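Local coordinates for tyrosine-protein kinase receptor torso (PDB 5AOQ), which serves as the insect receptor tyrosine kinase that responds to prothoracicotropic hormone (PTTH) and helps initiate metamorphosis, its extracellular part being the piece modelled, at residues S71-F85 and F98-T112. Residues are numbered along the deposited sequence; the frame is centred on the assembly and turned at random.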
loop_
_atom_site.group_PDB
_atom_site.type_symbol
_atom_site.label_atom_id
_atom_site.label_comp_id
_atom_site.label_asym_id
_atom_site.label_seq_id
_atom_site.Cartn_x
_atom_site.Cartn_y
_atom_site.Cartn_z
ATOM N N SER A 71 16.776 0.504 11.879
ATOM C CA SER A 71 17.456 -0.117 10.734
ATOM C C SER A 71 18.985 -0.206 10.868
ATOM O O SER A 71 19.577 0.393 11.761
ATOM C CB SER A 71 17.118 0.648 9.452
ATOM O OG SER A 71 17.676 1.950 9.475
ATOM N N ILE A 72 19.609 -0.957 9.958
ATOM C CA ILE A 72 21.070 -1.076 9.875
ATOM C C ILE A 72 21.521 -1.035 8.421
ATOM O O ILE A 72 20.958 -1.724 7.581
ATOM C CB ILE A 72 21.610 -2.389 10.501
ATOM C CG1 ILE A 72 21.346 -2.440 12.002
ATOM C CG2 ILE A 72 23.117 -2.528 10.263
ATOM C CD1 ILE A 72 20.061 -3.112 12.360
ATOM N N ARG A 73 22.530 -0.221 8.129
ATOM C CA ARG A 73 23.103 -0.150 6.786
ATOM C C ARG A 73 24.571 -0.563 6.786
ATOM O O ARG A 73 25.387 0.015 7.505
ATOM C CB ARG A 73 22.944 1.255 6.222
ATOM C CG ARG A 73 21.492 1.636 6.054
ATOM C CD ARG A 73 21.331 3.076 5.653
ATOM N NE ARG A 73 19.944 3.495 5.795
ATOM C CZ ARG A 73 19.503 4.725 5.559
ATOM N NH1 ARG A 73 20.343 5.674 5.170
ATOM N NH2 ARG A 73 18.219 5.002 5.720
ATOM N N PHE A 74 24.894 -1.564 5.972
ATOM C CA PHE A 74 26.227 -2.157 5.960
ATOM C C PHE A 74 26.840 -2.210 4.562
ATOM O O PHE A 74 26.147 -2.041 3.551
ATOM C CB PHE A 74 26.173 -3.570 6.543
ATOM C CG PHE A 74 25.196 -4.468 5.848
ATOM C CD1 PHE A 74 25.579 -5.206 4.742
ATOM C CD2 PHE A 74 23.889 -4.564 6.291
ATOM C CE1 PHE A 74 24.679 -6.028 4.097
ATOM C CE2 PHE A 74 22.983 -5.384 5.649
ATOM C CZ PHE A 74 23.378 -6.117 4.550
ATOM N N GLU A 75 28.146 -2.469 4.532
ATOM C CA GLU A 75 28.912 -2.581 3.295
ATOM C C GLU A 75 29.548 -3.961 3.175
ATOM O O GLU A 75 29.914 -4.579 4.177
ATOM C CB GLU A 75 30.001 -1.507 3.237
ATOM C CG GLU A 75 30.799 -1.497 1.938
ATOM C CD GLU A 75 31.990 -0.564 1.991
ATOM O OE1 GLU A 75 32.166 0.121 3.020
ATOM O OE2 GLU A 75 32.755 -0.524 1.005
ATOM N N THR A 76 29.671 -4.433 1.940
ATOM C CA THR A 76 30.308 -5.711 1.654
ATOM C C THR A 76 31.366 -5.550 0.575
ATOM O O THR A 76 31.500 -4.482 -0.021
ATOM C CB THR A 76 29.286 -6.757 1.189
ATOM O OG1 THR A 76 28.950 -6.527 -0.185
ATOM C CG2 THR A 76 28.032 -6.684 2.033
ATOM N N GLU A 77 32.121 -6.614 0.334
ATOM C CA GLU A 77 33.083 -6.625 -0.755
ATOM C C GLU A 77 32.347 -7.027 -2.030
ATOM O O GLU A 77 31.453 -7.873 -1.986
ATOM C CB GLU A 77 34.233 -7.581 -0.449
ATOM C CG GLU A 77 35.071 -7.138 0.742
ATOM C CD GLU A 77 36.204 -8.093 1.061
ATOM O OE1 GLU A 77 36.143 -9.264 0.630
ATOM O OE2 GLU A 77 37.157 -7.671 1.751
ATOM N N PRO A 78 32.713 -6.420 -3.171
ATOM C CA PRO A 78 31.986 -6.693 -4.416
ATOM C C PRO A 78 32.099 -8.153 -4.840
ATOM O O PRO A 78 33.206 -8.638 -5.074
ATOM C CB PRO A 78 32.665 -5.767 -5.431
ATOM C CG PRO A 78 34.030 -5.542 -4.882
ATOM C CD PRO A 78 33.868 -5.533 -3.392
ATOM N N SER A 79 30.959 -8.833 -4.937
ATOM C CA SER A 79 30.934 -10.247 -5.299
ATOM C C SER A 79 30.206 -10.478 -6.615
ATOM O O SER A 79 29.214 -9.816 -6.919
ATOM C CB SER A 79 30.268 -11.066 -4.192
ATOM O OG SER A 79 30.177 -12.430 -4.559
ATOM N N GLU A 80 30.717 -11.428 -7.391
ATOM C CA GLU A 80 30.111 -11.805 -8.661
ATOM C C GLU A 80 28.759 -12.477 -8.448
ATOM O O GLU A 80 27.903 -12.464 -9.334
ATOM C CB GLU A 80 31.049 -12.733 -9.436
ATOM C CG GLU A 80 31.400 -14.017 -8.698
ATOM C CD GLU A 80 32.376 -14.886 -9.465
ATOM O OE1 GLU A 80 32.810 -14.471 -10.561
ATOM O OE2 GLU A 80 32.713 -15.984 -8.972
ATOM N N HIS A 81 28.575 -13.065 -7.269
ATOM C CA HIS A 81 27.343 -13.778 -6.943
ATOM C C HIS A 81 26.399 -12.912 -6.119
ATOM O O HIS A 81 26.798 -11.875 -5.587
ATOM C CB HIS A 81 27.654 -15.061 -6.167
ATOM C CG HIS A 81 28.791 -15.855 -6.730
ATOM N ND1 HIS A 81 28.687 -16.581 -7.896
ATOM C CD2 HIS A 81 30.053 -16.047 -6.279
ATOM C CE1 HIS A 81 29.839 -17.181 -8.144
ATOM N NE2 HIS A 81 30.684 -16.872 -7.177
ATOM N N TRP A 82 25.147 -13.344 -6.020
ATOM C CA TRP A 82 24.191 -12.717 -5.116
ATOM C C TRP A 82 24.665 -12.898 -3.684
ATOM O O TRP A 82 25.417 -13.830 -3.394
ATOM C CB TRP A 82 22.800 -13.326 -5.283
ATOM C CG TRP A 82 21.959 -12.664 -6.317
ATOM C CD1 TRP A 82 21.955 -12.918 -7.656
ATOM C CD2 TRP A 82 20.980 -11.644 -6.099
ATOM N NE1 TRP A 82 21.037 -12.114 -8.287
ATOM C CE2 TRP A 82 20.426 -11.321 -7.352
ATOM C CE3 TRP A 82 20.520 -10.969 -4.963
ATOM C CZ2 TRP A 82 19.436 -10.352 -7.502
ATOM C CZ3 TRP A 82 19.539 -10.008 -5.115
ATOM C CH2 TRP A 82 19.008 -9.709 -6.375
ATOM N N GLN A 83 24.236 -12.011 -2.791
ATOM C CA GLN A 83 24.548 -12.169 -1.374
ATOM C C GLN A 83 23.302 -12.052 -0.504
ATOM O O GLN A 83 22.515 -11.118 -0.654
ATOM C CB GLN A 83 25.589 -11.139 -0.938
ATOM C CG GLN A 83 26.900 -11.217 -1.705
ATOM C CD GLN A 83 27.950 -10.271 -1.159
ATOM O OE1 GLN A 83 28.532 -9.477 -1.897
ATOM N NE2 GLN A 83 28.204 -10.357 0.141
ATOM N N LEU A 84 23.141 -13.009 0.407
ATOM C CA LEU A 84 22.035 -13.014 1.359
ATOM C C LEU A 84 22.530 -12.672 2.755
ATOM O O LEU A 84 23.571 -13.163 3.193
ATOM C CB LEU A 84 21.337 -14.376 1.368
ATOM C CG LEU A 84 20.271 -14.593 2.448
ATOM C CD1 LEU A 84 19.122 -13.605 2.310
ATOM C CD2 LEU A 84 19.754 -16.020 2.390
ATOM N N PHE A 85 21.773 -11.818 3.441
ATOM C CA PHE A 85 22.109 -11.386 4.792
ATOM C C PHE A 85 20.916 -11.519 5.720
ATOM O O PHE A 85 19.786 -11.224 5.328
ATOM C CB PHE A 85 22.601 -9.942 4.777
ATOM C CG PHE A 85 23.799 -9.735 3.911
ATOM C CD1 PHE A 85 23.657 -9.590 2.543
ATOM C CD2 PHE A 85 25.067 -9.709 4.456
ATOM C CE1 PHE A 85 24.754 -9.413 1.738
ATOM C CE2 PHE A 85 26.168 -9.529 3.653
ATOM C CZ PHE A 85 26.011 -9.386 2.293
ATOM N N PHE A 98 15.922 -9.947 6.923
ATOM C CA PHE A 98 16.929 -10.320 5.940
ATOM C C PHE A 98 17.020 -9.318 4.798
ATOM O O PHE A 98 16.134 -8.481 4.621
ATOM C CB PHE A 98 16.621 -11.705 5.372
ATOM C CG PHE A 98 15.516 -11.703 4.355
ATOM C CD1 PHE A 98 14.192 -11.765 4.754
ATOM C CD2 PHE A 98 15.800 -11.630 3.000
ATOM C CE1 PHE A 98 13.171 -11.760 3.822
ATOM C CE2 PHE A 98 14.784 -11.622 2.065
ATOM C CZ PHE A 98 13.468 -11.687 2.477
ATOM N N THR A 99 18.099 -9.411 4.026
ATOM C CA THR A 99 18.242 -8.611 2.813
ATOM C C THR A 99 19.142 -9.310 1.798
ATOM O O THR A 99 20.082 -10.022 2.162
ATOM C CB THR A 99 18.810 -7.209 3.111
ATOM O OG1 THR A 99 18.826 -6.434 1.905
ATOM C CG2 THR A 99 20.221 -7.293 3.676
ATOM N N LEU A 100 18.828 -9.103 0.522
ATOM C CA LEU A 100 19.563 -9.708 -0.583
ATOM C C LEU A 100 20.324 -8.673 -1.399
ATOM O O LEU A 100 19.723 -7.888 -2.131
ATOM C CB LEU A 100 18.602 -10.473 -1.490
ATOM C CG LEU A 100 18.173 -11.841 -0.973
ATOM C CD1 LEU A 100 16.968 -12.318 -1.737
ATOM C CD2 LEU A 100 19.311 -12.836 -1.120
ATOM N N ILE A 101 21.648 -8.674 -1.274
ATOM C CA ILE A 101 22.480 -7.769 -2.055
ATOM C C ILE A 101 22.740 -8.343 -3.445
ATOM O O ILE A 101 23.284 -9.443 -3.595
ATOM C CB ILE A 101 23.819 -7.470 -1.346
ATOM C CG1 ILE A 101 23.557 -6.617 -0.100
ATOM C CG2 ILE A 101 24.798 -6.768 -2.299
ATOM C CD1 ILE A 101 24.798 -6.136 0.627
ATOM N N GLU A 102 22.320 -7.581 -4.450
ATOM C CA GLU A 102 22.564 -7.894 -5.851
ATOM C C GLU A 102 24.067 -7.890 -6.138
ATOM O O GLU A 102 24.800 -7.100 -5.544
ATOM C CB GLU A 102 21.842 -6.874 -6.739
ATOM C CG GLU A 102 21.890 -7.157 -8.232
ATOM C CD GLU A 102 21.198 -6.083 -9.051
ATOM O OE1 GLU A 102 20.528 -5.216 -8.453
ATOM O OE2 GLU A 102 21.323 -6.108 -10.294
ATOM N N PRO A 103 24.536 -8.775 -7.040
ATOM C CA PRO A 103 25.971 -8.823 -7.356
ATOM C C PRO A 103 26.557 -7.474 -7.767
ATOM O O PRO A 103 25.818 -6.589 -8.200
ATOM C CB PRO A 103 26.043 -9.823 -8.522
ATOM C CG PRO A 103 24.632 -10.009 -8.989
ATOM C CD PRO A 103 23.796 -9.814 -7.775
ATOM N N ASN A 104 27.870 -7.329 -7.596
ATOM C CA ASN A 104 28.608 -6.102 -7.911
ATOM C C ASN A 104 28.283 -4.941 -6.968
ATOM O O ASN A 104 29.176 -4.177 -6.601
ATOM C CB ASN A 104 28.361 -5.676 -9.362
ATOM C CG ASN A 104 28.761 -6.748 -10.358
ATOM O OD1 ASN A 104 29.902 -6.785 -10.819
ATOM N ND2 ASN A 104 27.823 -7.626 -10.695
ATOM N N ASN A 105 27.019 -4.800 -6.578
ATOM C CA ASN A 105 26.650 -3.815 -5.566
ATOM C C ASN A 105 27.243 -4.236 -4.226
ATOM O O ASN A 105 27.468 -5.425 -3.996
ATOM C CB ASN A 105 25.132 -3.674 -5.470
ATOM C CG ASN A 105 24.705 -2.337 -4.894
ATOM O OD1 ASN A 105 25.400 -1.756 -4.059
ATOM N ND2 ASN A 105 23.556 -1.840 -5.341
ATOM N N VAL A 106 27.491 -3.270 -3.346
ATOM C CA VAL A 106 28.234 -3.530 -2.115
ATOM C C VAL A 106 27.533 -3.040 -0.847
ATOM O O VAL A 106 27.870 -3.476 0.253
ATOM C CB VAL A 106 29.630 -2.878 -2.173
ATOM C CG1 VAL A 106 30.498 -3.571 -3.216
ATOM C CG2 VAL A 106 29.518 -1.387 -2.463
ATOM N N PHE A 107 26.564 -2.142 -1.000
ATOM C CA PHE A 107 25.843 -1.596 0.147
ATOM C C PHE A 107 24.492 -2.275 0.337
ATOM O O PHE A 107 23.808 -2.596 -0.635
ATOM C CB PHE A 107 25.655 -0.088 -0.015
ATOM C CG PHE A 107 26.903 0.706 0.245
ATOM C CD1 PHE A 107 27.338 0.926 1.542
ATOM C CD2 PHE A 107 27.645 1.225 -0.802
ATOM C CE1 PHE A 107 28.486 1.650 1.790
ATOM C CE2 PHE A 107 28.795 1.952 -0.560
ATOM C CZ PHE A 107 29.216 2.164 0.738
ATOM N N GLY A 108 24.115 -2.493 1.595
ATOM C CA GLY A 108 22.841 -3.121 1.906
ATOM C C GLY A 108 22.231 -2.637 3.207
ATOM O O GLY A 108 22.913 -2.025 4.032
ATOM N N GLU A 109 20.943 -2.920 3.387
ATOM C CA GLU A 109 20.212 -2.495 4.578
ATOM C C GLU A 109 19.355 -3.610 5.179
ATOM O O GLU A 109 18.767 -4.418 4.458
ATOM C CB GLU A 109 19.326 -1.290 4.252
ATOM C CG GLU A 109 18.585 -0.724 5.457
ATOM C CD GLU A 109 17.685 0.439 5.100
ATOM O OE1 GLU A 109 17.338 0.584 3.908
ATOM O OE2 GLU A 109 17.319 1.211 6.012
ATOM N N LEU A 110 19.290 -3.628 6.508
ATOM C CA LEU A 110 18.483 -4.577 7.266
ATOM C C LEU A 110 17.608 -3.843 8.278
ATOM O O LEU A 110 18.098 -3.017 9.045
ATOM C CB LEU A 110 19.382 -5.578 7.990
ATOM C CG LEU A 110 19.963 -6.703 7.138
ATOM C CD1 LEU A 110 21.204 -7.285 7.793
ATOM C CD2 LEU A 110 18.914 -7.783 6.921
ATOM N N ILE A 111 16.316 -4.157 8.287
ATOM C CA ILE A 111 15.356 -3.461 9.141
ATOM C C ILE A 111 15.285 -4.142 10.505
ATOM O O ILE A 111 15.395 -5.366 10.599
ATOM C CB ILE A 111 13.953 -3.414 8.502
ATOM C CG1 ILE A 111 14.001 -2.680 7.159
ATOM C CG2 ILE A 111 12.960 -2.711 9.420
ATOM C CD1 ILE A 111 14.314 -3.567 5.974
ATOM N N THR A 112 15.101 -3.345 11.554
ATOM C CA THR A 112 15.007 -3.866 12.914
ATOM C C THR A 112 13.625 -3.667 13.525
ATOM O O THR A 112 12.954 -2.667 13.267
ATOM C CB THR A 112 16.050 -3.189 13.831
ATOM O OG1 THR A 112 17.366 -3.463 13.343
ATOM C CG2 THR A 112 15.938 -3.690 15.267
#
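V106 O takes a hydrogen bond from T76 N at 2.6 Å, in the carbonyl plane, and a weaker CA-H...O contact from E75 CA at 3.3 Å. Beside it strands 71-75 and 107-111 run antiparallel, while 83-85 pairs likewise with 98-101 in the other sheet of this first FN3 domain. F74 links the two sheets. With CG set between its backbone N and carbonyl carbon (chi1 56°), its ring swings over the pairing strand, where G108 CA makes a CH-pi contact 4.2 Å from the centroid. The ring's edge meets T99 CG2, and I101 CD1 touches both F74 CE1 and F85 CE1, each at 3.5 Å. At the turn, P103 CD sits 3.5 Å from the centroid of the five-membered ring of W82, almost on its normal, with E102 CA over the six-membered ring; Y37 adds an edge-to-face contact. A serine in place of W82 would probably leave P103 and E102 without their flat platform and Y37 without its stacking partner. On the face of strand 71-75 opposite F74, R73 NE and E109 OE2 form a salt bridge whose hydrogen bond is weak, at 3.5 Å, the guanidinium and carboxylate planes 83° apart. Each is also salt-bridged to the second FN3 domain, R73 to D190 and E109 to K204; since D190 and K204 are implicated in PTTH binding, this charge network probably helps position them.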